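Local coordinates for protein Abbfa_003403 (Acinetobacter baumannii, PDB 4ZXH) that acts as a four-domain nonribosomal peptide synthetase whose condensation, adenylation, carrier and thioesterase domains probably activate, join and release amino-acid building blocks, at residues A[210-215]-A[874-879]; A[224-229]-A[422-427]; A[347-352]-A[931-936]; A[353-358]-A[400-405]. All coordinates share one frame; numbering follows the deposited sequence.

Contact 1 of 4, residues A[210-215]-A[874-879]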
# COMPACT_ATOMS: atom_id res chain seq x y z
N PRO A 210 -2.03 -6.52 -15.16
CA PRO A 210 -2.16 -6.41 -13.71
C PRO A 210 -1.80 -5.00 -13.21
O PRO A 210 -1.03 -4.26 -13.82
CB PRO A 210 -1.16 -7.45 -13.20
CG PRO A 210 -0.11 -7.44 -14.22
CD PRO A 210 -0.80 -7.22 -15.55
N HIS A 211 -2.40 -4.65 -12.09
CA HIS A 211 -2.14 -3.40 -11.42
C HIS A 211 -0.68 -3.31 -11.00
O HIS A 211 -0.06 -2.25 -11.13
CB HIS A 211 -3.08 -3.29 -10.22
CG HIS A 211 -2.87 -2.08 -9.38
ND1 HIS A 211 -3.47 -0.87 -9.66
CD2 HIS A 211 -2.14 -1.89 -8.25
CE1 HIS A 211 -3.12 0.01 -8.74
NE2 HIS A 211 -2.31 -0.59 -7.88
N VAL A 212 -0.14 -4.42 -10.50
CA VAL A 212 1.25 -4.46 -10.04
C VAL A 212 1.82 -5.87 -10.26
O VAL A 212 1.07 -6.86 -10.28
CB VAL A 212 1.36 -4.05 -8.54
CG1 VAL A 212 0.52 -4.95 -7.65
CG2 VAL A 212 2.78 -4.09 -8.07
N HIS A 213 3.13 -5.96 -10.46
CA HIS A 213 3.79 -7.25 -10.65
C HIS A 213 3.78 -8.04 -9.36
O HIS A 213 3.46 -7.50 -8.31
CB HIS A 213 5.23 -7.05 -11.10
CG HIS A 213 6.08 -6.40 -10.06
ND1 HIS A 213 6.59 -7.09 -8.97
CD2 HIS A 213 6.50 -5.12 -9.92
CE1 HIS A 213 7.29 -6.26 -8.22
NE2 HIS A 213 7.25 -5.06 -8.77
N SER A 214 4.16 -9.30 -9.43
CA SER A 214 4.10 -10.15 -8.25
C SER A 214 5.45 -10.75 -7.96
O SER A 214 5.56 -11.92 -7.59
CB SER A 214 3.05 -11.25 -8.43
OG SER A 214 1.84 -10.72 -8.96
N ILE A 215 6.49 -9.96 -8.15
CA ILE A 215 7.82 -10.37 -7.74
C ILE A 215 7.95 -10.23 -6.23
O ILE A 215 7.64 -9.18 -5.67
CB ILE A 215 8.90 -9.54 -8.44
CG1 ILE A 215 8.85 -9.80 -9.94
CG2 ILE A 215 10.28 -9.90 -7.90
CD1 ILE A 215 9.71 -8.86 -10.74
N ARG A 874 -6.68 -9.13 -7.99
CA ARG A 874 -7.02 -8.73 -9.34
C ARG A 874 -5.79 -8.90 -10.25
O ARG A 874 -5.37 -7.94 -10.93
CB ARG A 874 -7.54 -7.28 -9.37
CG ARG A 874 -8.69 -6.92 -8.35
CD ARG A 874 -9.15 -5.42 -8.44
NE ARG A 874 -8.27 -4.43 -7.77
CZ ARG A 874 -7.52 -3.50 -8.38
NH1 ARG A 874 -7.50 -3.39 -9.71
NH2 ARG A 874 -6.77 -2.66 -7.65
N GLY A 875 -5.21 -10.10 -10.24
CA GLY A 875 -4.07 -10.43 -11.08
C GLY A 875 -2.68 -10.32 -10.45
O GLY A 875 -1.66 -10.30 -11.16
N PHE A 876 -2.65 -10.25 -9.12
CA PHE A 876 -1.41 -10.08 -8.36
C PHE A 876 -1.59 -10.65 -6.97
O PHE A 876 -2.70 -10.98 -6.58
CB PHE A 876 -1.00 -8.61 -8.27
CG PHE A 876 -2.07 -7.71 -7.72
CD1 PHE A 876 -2.16 -7.45 -6.36
CD2 PHE A 876 -3.00 -7.12 -8.57
CE1 PHE A 876 -3.15 -6.63 -5.87
CE2 PHE A 876 -3.99 -6.29 -8.08
CZ PHE A 876 -4.07 -6.05 -6.74
N ARG A 877 -0.51 -10.77 -6.21
CA ARG A 877 -0.62 -11.40 -4.90
C ARG A 877 -0.35 -10.39 -3.78
O ARG A 877 0.31 -9.38 -3.99
CB ARG A 877 0.32 -12.60 -4.80
CG ARG A 877 1.79 -12.27 -4.95
CD ARG A 877 2.63 -13.54 -4.81
NE ARG A 877 2.47 -14.13 -3.48
CZ ARG A 877 3.16 -13.77 -2.40
NH1 ARG A 877 4.09 -12.82 -2.48
NH2 ARG A 877 2.92 -14.37 -1.23
N ILE A 878 -0.90 -10.67 -2.59
CA ILE A 878 -0.84 -9.76 -1.45
C ILE A 878 -0.13 -10.45 -0.29
O ILE A 878 -0.29 -11.65 -0.08
CB ILE A 878 -2.26 -9.33 -0.98
CG1 ILE A 878 -3.08 -8.72 -2.11
CG2 ILE A 878 -2.19 -8.33 0.16
CD1 ILE A 878 -2.74 -7.30 -2.39
N GLU A 879 0.65 -9.69 0.47
CA GLU A 879 1.18 -10.16 1.74
C GLU A 879 0.26 -9.74 2.89
O GLU A 879 0.46 -8.68 3.49
CB GLU A 879 2.59 -9.61 1.98
CG GLU A 879 3.68 -10.45 1.37
CD GLU A 879 3.70 -11.86 1.92
OE1 GLU A 879 3.66 -12.02 3.16
OE2 GLU A 879 3.75 -12.81 1.11
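The methyl CG1 of Val212 sits over one face of the Phe876 ring, offset toward its rim, in a CH-pi contact 4.1 Å from the ring centroid. Both residues have the crowded first torsion, with Val212 CG1 (chi1 58°) and Phe876 CG (chi1 54°) each lying between the backbone N and the carbonyl carbon, and the two side chains cross at about a right angle. At the other end of the ring, His211 CB comes obliquely to CE2 at 3.8 Å. His211 CG is anti to the backbone N (chi1 177°), its NE2 is hydrogen-bonded to Asp347, and Arg874 NH2 lies over one imidazole face. Ser214 OG rests against Phe876 CA at 3.4 Å, a van der Waals contact, while Ser214 CB meets the aliphatic stem of Arg877 at CG. Pro210 CB lies 3.5 Å from Gly875 O. No hydrogen bond crosses between the two loops, so they are held by packing, with Tyr935 meeting the Phe876 ring almost perpendicularly. The residues 874-879 run straight into helix 880-888, and their sequence, RGFRIE, belongs to the A8 core motif of adenylation domains; here that motif packs on a loop of the condensation domain, forming an interdomain junction.

Contact 2 of 4, residues A[224-229]-A[422-427]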
# COMPACT_ATOMS: atom_id res chain seq x y z
N VAL A 224 3.83 5.64 -0.13
CA VAL A 224 4.16 6.61 -1.18
C VAL A 224 5.62 6.47 -1.65
O VAL A 224 6.56 6.53 -0.87
CB VAL A 224 3.88 8.07 -0.71
CG1 VAL A 224 4.19 9.03 -1.80
CG2 VAL A 224 2.43 8.22 -0.33
N GLN A 225 5.76 6.25 -2.95
CA GLN A 225 7.02 6.02 -3.65
C GLN A 225 8.06 7.11 -3.36
O GLN A 225 7.78 8.28 -3.58
CB GLN A 225 6.71 5.96 -5.15
CG GLN A 225 7.74 5.35 -6.07
CD GLN A 225 7.22 5.35 -7.49
OE1 GLN A 225 6.11 5.86 -7.74
NE2 GLN A 225 8.00 4.80 -8.44
N GLN A 226 9.26 6.73 -2.88
CA GLN A 226 10.30 7.70 -2.49
C GLN A 226 11.47 7.87 -3.49
O GLN A 226 12.36 8.71 -3.28
CB GLN A 226 10.90 7.31 -1.14
CG GLN A 226 9.97 7.51 0.04
CD GLN A 226 9.54 8.95 0.18
OE1 GLN A 226 10.37 9.85 0.29
NE2 GLN A 226 8.23 9.18 0.17
N HIS A 227 11.45 7.08 -4.56
CA HIS A 227 12.44 7.15 -5.63
C HIS A 227 13.87 7.03 -5.11
O HIS A 227 14.77 7.71 -5.60
CB HIS A 227 12.29 8.45 -6.43
CG HIS A 227 10.95 8.60 -7.08
ND1 HIS A 227 10.61 7.94 -8.25
CD2 HIS A 227 9.85 9.30 -6.72
CE1 HIS A 227 9.37 8.24 -8.58
NE2 HIS A 227 8.88 9.06 -7.67
N LYS A 228 14.07 6.18 -4.11
CA LYS A 228 15.42 5.79 -3.71
C LYS A 228 15.82 4.55 -4.50
O LYS A 228 15.10 3.56 -4.52
CB LYS A 228 15.50 5.49 -2.20
CG LYS A 228 15.12 6.62 -1.26
CD LYS A 228 15.62 6.30 0.15
CE LYS A 228 15.14 7.29 1.20
NZ LYS A 228 13.69 7.13 1.48
N GLY A 229 16.97 4.58 -5.15
CA GLY A 229 17.42 3.40 -5.85
C GLY A 229 18.91 3.15 -5.71
O GLY A 229 19.62 3.91 -5.06
N ASN A 422 15.04 -0.53 -6.83
CA ASN A 422 14.51 0.29 -5.75
C ASN A 422 14.91 -0.30 -4.39
O ASN A 422 14.49 -1.41 -4.05
CB ASN A 422 12.99 0.36 -5.91
CG ASN A 422 12.32 1.27 -4.91
OD1 ASN A 422 12.69 1.34 -3.74
ND2 ASN A 422 11.28 1.95 -5.37
N THR A 423 15.71 0.44 -3.61
CA THR A 423 16.24 -0.08 -2.34
C THR A 423 15.25 -0.12 -1.16
O THR A 423 15.61 -0.48 -0.04
CB THR A 423 17.47 0.72 -1.87
OG1 THR A 423 17.12 2.10 -1.72
CG2 THR A 423 18.57 0.60 -2.86
N ASP A 424 14.00 0.27 -1.40
CA ASP A 424 12.97 0.09 -0.38
C ASP A 424 12.23 -1.23 -0.60
O ASP A 424 11.48 -1.68 0.26
CB ASP A 424 11.98 1.26 -0.38
CG ASP A 424 12.55 2.53 0.26
OD1 ASP A 424 13.63 2.47 0.89
OD2 ASP A 424 11.90 3.59 0.16
N LEU A 425 12.48 -1.85 -1.74
CA LEU A 425 11.84 -3.11 -2.08
C LEU A 425 12.84 -4.28 -2.08
O LEU A 425 12.51 -5.39 -1.64
CB LEU A 425 11.17 -3.00 -3.44
CG LEU A 425 10.28 -1.77 -3.56
CD1 LEU A 425 9.51 -1.80 -4.87
CD2 LEU A 425 9.33 -1.67 -2.38
N PHE A 426 14.05 -4.02 -2.57
CA PHE A 426 15.03 -5.08 -2.75
C PHE A 426 16.33 -4.85 -2.01
O PHE A 426 16.79 -3.71 -1.84
CB PHE A 426 15.31 -5.26 -4.24
CG PHE A 426 14.10 -5.64 -5.03
CD1 PHE A 426 13.50 -6.88 -4.84
CD2 PHE A 426 13.54 -4.76 -5.93
CE1 PHE A 426 12.36 -7.24 -5.56
CE2 PHE A 426 12.41 -5.11 -6.67
CZ PHE A 426 11.82 -6.35 -6.48
N SER A 427 16.93 -5.94 -1.55
CA SER A 427 18.23 -5.89 -0.90
C SER A 427 19.34 -5.93 -1.96
O SER A 427 19.08 -6.27 -3.12
CB SER A 427 18.38 -7.05 0.08
OG SER A 427 18.48 -8.29 -0.62
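The backbones draw together where the start of strand 229-235 lies beside the end of strand 414-422, both in the condensation domain: Gly229 CA and Asn422 CA are 4.3 Å apart, and Lys228 O takes a weak hydrogen bond from Thr423 N at 3.3 Å. The same carbonyl also receives a CA-H...O contact from Asn422. Asn422 CG is anti to its backbone N (chi1 -176°), which brings OD1 back over its own turn, where it accepts from Asp424 N at 2.9 Å. That bond lies in the amide carbonyl plane and defines an Asx turn. Asn422 O serves the turn as well, accepting from both Leu425 N and Phe426 N. Beside it, Thr423 lies along the edge of the other segment with its two branches on different partners: CG2 touches Gly229 C at 3.8 Å, and OG1 faces Lys228 CB. Lys228 is extended until its last torsion bends, and crosses Asp424 obliquely. NZ stops 4.2 Å from Asp424 OD2, so the two opposite charges probably attract each other only loosely. Gln226 folds back at chi2 and gives NE2 to Val224 O. This partly exposed patch covers the place where the chain turns from strand 414-422 into helix 428-447, whose first turn is capped by Ser427 OG on Ser430 N. Asn422 N is hydrogen-bonded to Asp402 O, just ahead of strand 403-411.

Contact 3 of 4, residues A[347-352]-A[931-936]. With PNS (4'-phosphopantetheine), chain B.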
# COMPACT_ATOMS: atom_id res chain seq x y z
N ASP A 347 -2.33 5.03 -7.56
CA ASP A 347 -1.75 4.38 -6.39
C ASP A 347 -0.34 4.97 -6.22
O ASP A 347 0.55 4.73 -7.03
CB ASP A 347 -1.77 2.86 -6.61
CG ASP A 347 -1.21 2.06 -5.43
OD1 ASP A 347 -0.34 2.56 -4.69
OD2 ASP A 347 -1.62 0.88 -5.29
N GLY A 348 -0.14 5.74 -5.16
CA GLY A 348 1.10 6.48 -4.93
C GLY A 348 2.32 5.64 -4.60
O GLY A 348 3.41 6.17 -4.36
N SER A 349 2.14 4.32 -4.60
CA SER A 349 3.21 3.41 -4.24
C SER A 349 3.91 2.84 -5.46
O SER A 349 4.97 2.23 -5.34
CB SER A 349 2.64 2.26 -3.42
OG SER A 349 1.83 1.47 -4.27
N ILE A 350 3.27 2.98 -6.63
CA ILE A 350 3.78 2.39 -7.86
C ILE A 350 3.65 3.36 -9.01
O ILE A 350 2.78 4.21 -9.03
CB ILE A 350 3.04 1.09 -8.25
CG1 ILE A 350 1.54 1.37 -8.48
CG2 ILE A 350 3.26 0.01 -7.21
CD1 ILE A 350 0.75 0.18 -8.99
N ASN A 351 4.53 3.21 -9.99
CA ASN A 351 4.30 3.88 -11.25
C ASN A 351 3.15 3.17 -11.99
O ASN A 351 3.11 1.94 -12.04
CB ASN A 351 5.58 3.89 -12.09
CG ASN A 351 5.37 4.57 -13.42
OD1 ASN A 351 5.37 5.80 -13.50
ND2 ASN A 351 5.18 3.77 -14.46
N PRO A 352 2.20 3.94 -12.52
CA PRO A 352 1.02 3.41 -13.22
C PRO A 352 1.36 2.43 -14.34
O PRO A 352 2.34 2.68 -15.03
CB PRO A 352 0.36 4.66 -13.80
CG PRO A 352 0.77 5.75 -12.88
CD PRO A 352 2.15 5.41 -12.39
N HIS A 931 -1.10 4.73 5.13
CA HIS A 931 0.02 3.84 5.53
C HIS A 931 0.27 2.63 4.62
O HIS A 931 1.31 1.96 4.71
CB HIS A 931 -0.19 3.35 6.96
CG HIS A 931 0.01 4.42 7.99
ND1 HIS A 931 1.22 5.05 8.19
CD2 HIS A 931 -0.86 4.98 8.87
CE1 HIS A 931 1.09 5.95 9.15
NE2 HIS A 931 -0.16 5.92 9.58
N LEU A 932 -0.68 2.35 3.75
CA LEU A 932 -0.58 1.22 2.85
C LEU A 932 -0.60 1.64 1.39
O LEU A 932 -1.15 2.69 1.05
CB LEU A 932 -1.71 0.26 3.13
CG LEU A 932 -1.52 -0.53 4.43
CD1 LEU A 932 -2.71 -1.41 4.68
CD2 LEU A 932 -0.26 -1.37 4.31
N PRO A 933 0.01 0.83 0.51
CA PRO A 933 -0.25 1.01 -0.92
C PRO A 933 -1.73 0.85 -1.15
O PRO A 933 -2.36 0.09 -0.41
CB PRO A 933 0.54 -0.11 -1.60
CG PRO A 933 1.58 -0.47 -0.62
CD PRO A 933 1.02 -0.21 0.76
N ALA A 934 -2.27 1.53 -2.15
CA ALA A 934 -3.70 1.53 -2.39
C ALA A 934 -4.24 0.13 -2.60
O ALA A 934 -5.35 -0.19 -2.15
CB ALA A 934 -4.03 2.40 -3.57
N TYR A 935 -3.48 -0.73 -3.26
CA TYR A 935 -3.99 -2.06 -3.56
C TYR A 935 -4.05 -2.94 -2.31
O TYR A 935 -4.66 -4.00 -2.34
CB TYR A 935 -3.17 -2.75 -4.66
CG TYR A 935 -1.72 -3.05 -4.35
CD1 TYR A 935 -0.71 -2.15 -4.67
CD2 TYR A 935 -1.36 -4.27 -3.76
CE1 TYR A 935 0.63 -2.44 -4.40
CE2 TYR A 935 -0.03 -4.56 -3.49
CZ TYR A 935 0.96 -3.64 -3.81
OH TYR A 935 2.28 -3.93 -3.53
N MET A 936 -3.44 -2.50 -1.22
CA MET A 936 -3.49 -3.27 0.02
C MET A 936 -4.50 -2.74 1.05
O MET A 936 -4.53 -3.19 2.20
CB MET A 936 -2.08 -3.35 0.62
CG MET A 936 -1.15 -4.16 -0.26
SD MET A 936 0.58 -4.20 0.20
CE MET A 936 0.51 -5.21 1.68
O23 PNS B . -1.39 9.47 -12.74
P24 PNS B . -1.42 10.50 -13.85
O25 PNS B . -2.65 10.58 -14.71
O27 PNS B . -0.17 10.14 -14.80
C28 PNS B . 1.14 10.04 -14.25
C29 PNS B . 2.12 9.75 -15.38
C30 PNS B . 1.95 10.90 -16.38
C31 PNS B . 1.77 8.42 -16.03
C32 PNS B . 3.54 9.67 -14.81
O33 PNS B . 3.48 8.85 -13.63
C34 PNS B . 4.50 9.11 -15.84
O35 PNS B . 4.72 9.67 -16.91
N36 PNS B . 5.13 7.97 -15.57
C37 PNS B . 6.07 7.35 -16.49
C38 PNS B . 7.42 7.26 -15.78
C39 PNS B . 8.52 7.40 -16.79
O40 PNS B . 8.41 8.17 -17.73
N41 PNS B . 9.58 6.64 -16.55
C42 PNS B . 10.80 6.54 -17.31
C43 PNS B . 11.42 5.28 -16.73
S44 PNS B . 11.01 3.92 -17.82
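The Asp347 carboxylate is thrust between its own turn and the start of the 3-10 segment 934-936, its CG anti to the backbone N (chi1 -179°). OD1 serves mainly its own turn. Ser349 N reaches its anti lone pair at 3.0 Å, making an Asx turn within the type I beta turn 347-350, and Ser349 OG donates to it from above the carboxylate plane. OD1 also receives a weak bond from Ala934 N. OD2 accepts from Tyr935 N at 3.2 Å, which approaches from the opposite face, the one Ala934 CB covers; His211 is a second donor to OD2. OD2 lies at the edge of the Tyr935 ring beside CD1, with carboxylate and ring planes 42° apart. Several N-H donors thus converge on this buried group, which would favour its ionised form. Ser349 OG meets Pro933 CB at 3.4 Å. The Tyr935 hydroxyl continues to Arg221 NE. Farther along the same loop Asn351, its CG also anti, offers OD1 to N36 of the phosphopantetheine at 3.0 Å. Residues 932-936, LPAYM, match the A9 core motif of adenylation domains. The junction therefore joins that motif to the condensation-domain loop lining the pantetheine site, which also takes in Ser1008 of the carrier domain.

Contact 4 of 4, residues A[353-358]-A[400-405]. With PNS (4'-phosphopantetheine), chain B.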
# COMPACT_ATOMS: atom_id res chain seq x y z
N LEU A 353 0.58 1.35 -14.50
CA LEU A 353 0.70 0.42 -15.65
C LEU A 353 1.97 -0.44 -15.73
O LEU A 353 1.89 -1.62 -16.09
CB LEU A 353 0.59 1.18 -16.97
CG LEU A 353 -0.77 1.82 -17.21
CD1 LEU A 353 -0.80 2.35 -18.63
CD2 LEU A 353 -1.91 0.82 -16.95
N ALA A 354 3.13 0.14 -15.44
CA ALA A 354 4.39 -0.60 -15.49
C ALA A 354 5.32 -0.21 -14.35
O ALA A 354 5.50 0.98 -14.06
CB ALA A 354 5.08 -0.38 -16.83
N GLN A 355 5.94 -1.20 -13.73
CA GLN A 355 6.90 -0.94 -12.66
C GLN A 355 8.27 -1.54 -12.96
O GLN A 355 9.17 -1.50 -12.12
CB GLN A 355 6.37 -1.47 -11.34
CG GLN A 355 5.02 -0.89 -10.94
CD GLN A 355 3.85 -1.66 -11.51
OE1 GLN A 355 3.84 -2.89 -11.54
NE2 GLN A 355 2.84 -0.92 -11.98
N ILE A 356 8.40 -2.13 -14.14
CA ILE A 356 9.61 -2.78 -14.59
C ILE A 356 9.99 -2.14 -15.91
O ILE A 356 9.12 -1.90 -16.75
CB ILE A 356 9.43 -4.31 -14.81
CG1 ILE A 356 8.66 -4.95 -13.67
CG2 ILE A 356 10.79 -5.00 -15.04
CD1 ILE A 356 9.33 -4.81 -12.35
N GLY A 357 11.28 -1.86 -16.11
CA GLY A 357 11.69 -1.22 -17.35
C GLY A 357 12.91 -1.84 -17.98
O GLY A 357 13.70 -2.53 -17.33
N MET A 358 13.06 -1.61 -19.28
CA MET A 358 14.29 -1.96 -19.94
C MET A 358 14.66 -0.91 -20.99
O MET A 358 13.88 -0.65 -21.91
CB MET A 358 14.18 -3.31 -20.60
CG MET A 358 15.34 -3.52 -21.55
SD MET A 358 15.44 -5.15 -22.23
CE MET A 358 16.72 -4.86 -23.43
N GLN A 400 13.60 5.27 -10.62
CA GLN A 400 12.48 5.63 -11.48
C GLN A 400 11.40 4.59 -11.37
O GLN A 400 10.22 4.93 -11.27
CB GLN A 400 12.93 5.75 -12.93
CG GLN A 400 13.76 6.98 -13.19
CD GLN A 400 14.35 6.97 -14.56
OE1 GLN A 400 14.12 6.04 -15.33
NE2 GLN A 400 15.12 8.03 -14.90
N LEU A 401 11.81 3.33 -11.38
CA LEU A 401 10.90 2.19 -11.33
C LEU A 401 11.28 1.23 -10.22
O LEU A 401 12.16 1.53 -9.42
CB LEU A 401 10.89 1.47 -12.67
CG LEU A 401 10.42 2.29 -13.87
CD1 LEU A 401 10.56 1.45 -15.14
CD2 LEU A 401 8.98 2.78 -13.67
N ASP A 402 10.59 0.09 -10.15
CA ASP A 402 10.92 -0.93 -9.16
C ASP A 402 12.22 -1.59 -9.55
O ASP A 402 13.09 -1.83 -8.71
CB ASP A 402 9.81 -1.98 -9.06
CG ASP A 402 8.61 -1.50 -8.27
OD1 ASP A 402 8.52 -0.28 -8.01
OD2 ASP A 402 7.77 -2.34 -7.90
N ILE A 403 12.33 -1.86 -10.85
CA ILE A 403 13.50 -2.46 -11.47
C ILE A 403 13.70 -1.84 -12.85
O ILE A 403 12.71 -1.62 -13.57
CB ILE A 403 13.35 -3.99 -11.66
CG1 ILE A 403 13.13 -4.70 -10.34
CG2 ILE A 403 14.58 -4.60 -12.25
CD1 ILE A 403 12.78 -6.17 -10.53
N THR A 404 14.94 -1.56 -13.22
CA THR A 404 15.23 -1.20 -14.60
C THR A 404 16.51 -1.89 -15.09
O THR A 404 17.56 -1.77 -14.47
CB THR A 404 15.42 0.33 -14.80
OG1 THR A 404 14.23 1.03 -14.41
CG2 THR A 404 15.71 0.63 -16.25
N LEU A 405 16.40 -2.60 -16.20
CA LEU A 405 17.56 -3.17 -16.88
C LEU A 405 18.08 -2.20 -17.95
O LEU A 405 17.36 -1.84 -18.88
CB LEU A 405 17.19 -4.51 -17.51
CG LEU A 405 18.29 -5.26 -18.24
CD1 LEU A 405 19.35 -5.62 -17.22
CD2 LEU A 405 17.71 -6.50 -18.88
O23 PNS B . -1.39 9.47 -12.74
P24 PNS B . -1.42 10.50 -13.85
O25 PNS B . -2.65 10.58 -14.71
O27 PNS B . -0.17 10.14 -14.80
C28 PNS B . 1.14 10.04 -14.25
C29 PNS B . 2.12 9.75 -15.38
C30 PNS B . 1.95 10.90 -16.38
C31 PNS B . 1.77 8.42 -16.03
C32 PNS B . 3.54 9.67 -14.81
O33 PNS B . 3.48 8.85 -13.63
C34 PNS B . 4.50 9.11 -15.84
O35 PNS B . 4.72 9.67 -16.91
N36 PNS B . 5.13 7.97 -15.57
C37 PNS B . 6.07 7.35 -16.49
C38 PNS B . 7.42 7.26 -15.78
C39 PNS B . 8.52 7.40 -16.79
O40 PNS B . 8.41 8.17 -17.73
N41 PNS B . 9.58 6.64 -16.55
C42 PNS B . 10.80 6.54 -17.31
C43 PNS B . 11.42 5.28 -16.73
S44 PNS B . 11.01 3.92 -17.82
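Strands 356-358 and 403-405 pair in parallel within the mixed four-stranded sheet of the condensation domain, a member of the CoA-dependent acyltransferase clan; their directions differ by 13°. Hydrogen bonding is carried by the backbone. Gly357 uses both its N and its O toward 403-405, the N giving to Ile403 O at 2.9 Å, in the carbonyl plane, and the O taking from Leu405 N, which stands above the Gly357 carbonyl plane. The backbones of Ile356 and Met358 bond in turn to Ala279. Before the strands become regular, Gln355 O accepts two neighbouring amides, Asp402 N at 2.9 Å and, weakly, Ile403 N. CA-H...O contacts from Ile356, Thr404 and Met358 fill in between these bonds. Apolar contacts dominate the face bearing Ile356, Ile403, Met358 and Leu405. Ile356 and Ile403 point the same way side by side, CD1 to CD1 at 4.1 Å, and the extended Met358 brings SD to Leu405 CD2. Helix 255-271 covers this face, with Phe263 touching Ile356 and Leu405. A polar group lies where the two segments enter the strands: Gln355 CB packs on the carboxylate of Asp402, which is held by a salt bridge to Arg221 and a hydrogen bond to His213, while Gln355 NE2 bonds to Asn351 O. Ligand contacts come from the residues leading into the second strand. Gln400 OE1 approaches PNS C43, and Leu401 CD1, lying 3.5 Å from Gly357 N, also reaches the thiol end of the pantetheine, 3.7 Å from S44.

Contacts 3 and 4 are buried, contact 1 partly so, and contact 2 lies at the surface. Contacts 2 and 4 belong to the condensation domain and share its four-stranded sheet, contact 2 at strand ends and contact 4 within a regular pairing. Contacts 1 and 3 instead join condensation-domain loops to two core motifs of the adenylation domain, their centres about 11 Å apart. Their chemistry differs: packing on an aromatic ring in contact 1, a carboxylate accepting several hydrogen bonds in contact 3, backbone pairing in contact 4, a single weak backbone bond beside an Asx turn in contact 2. Contacts 3 and 4 both touch the phosphopantetheine, one midway along the arm, one at its thiol end.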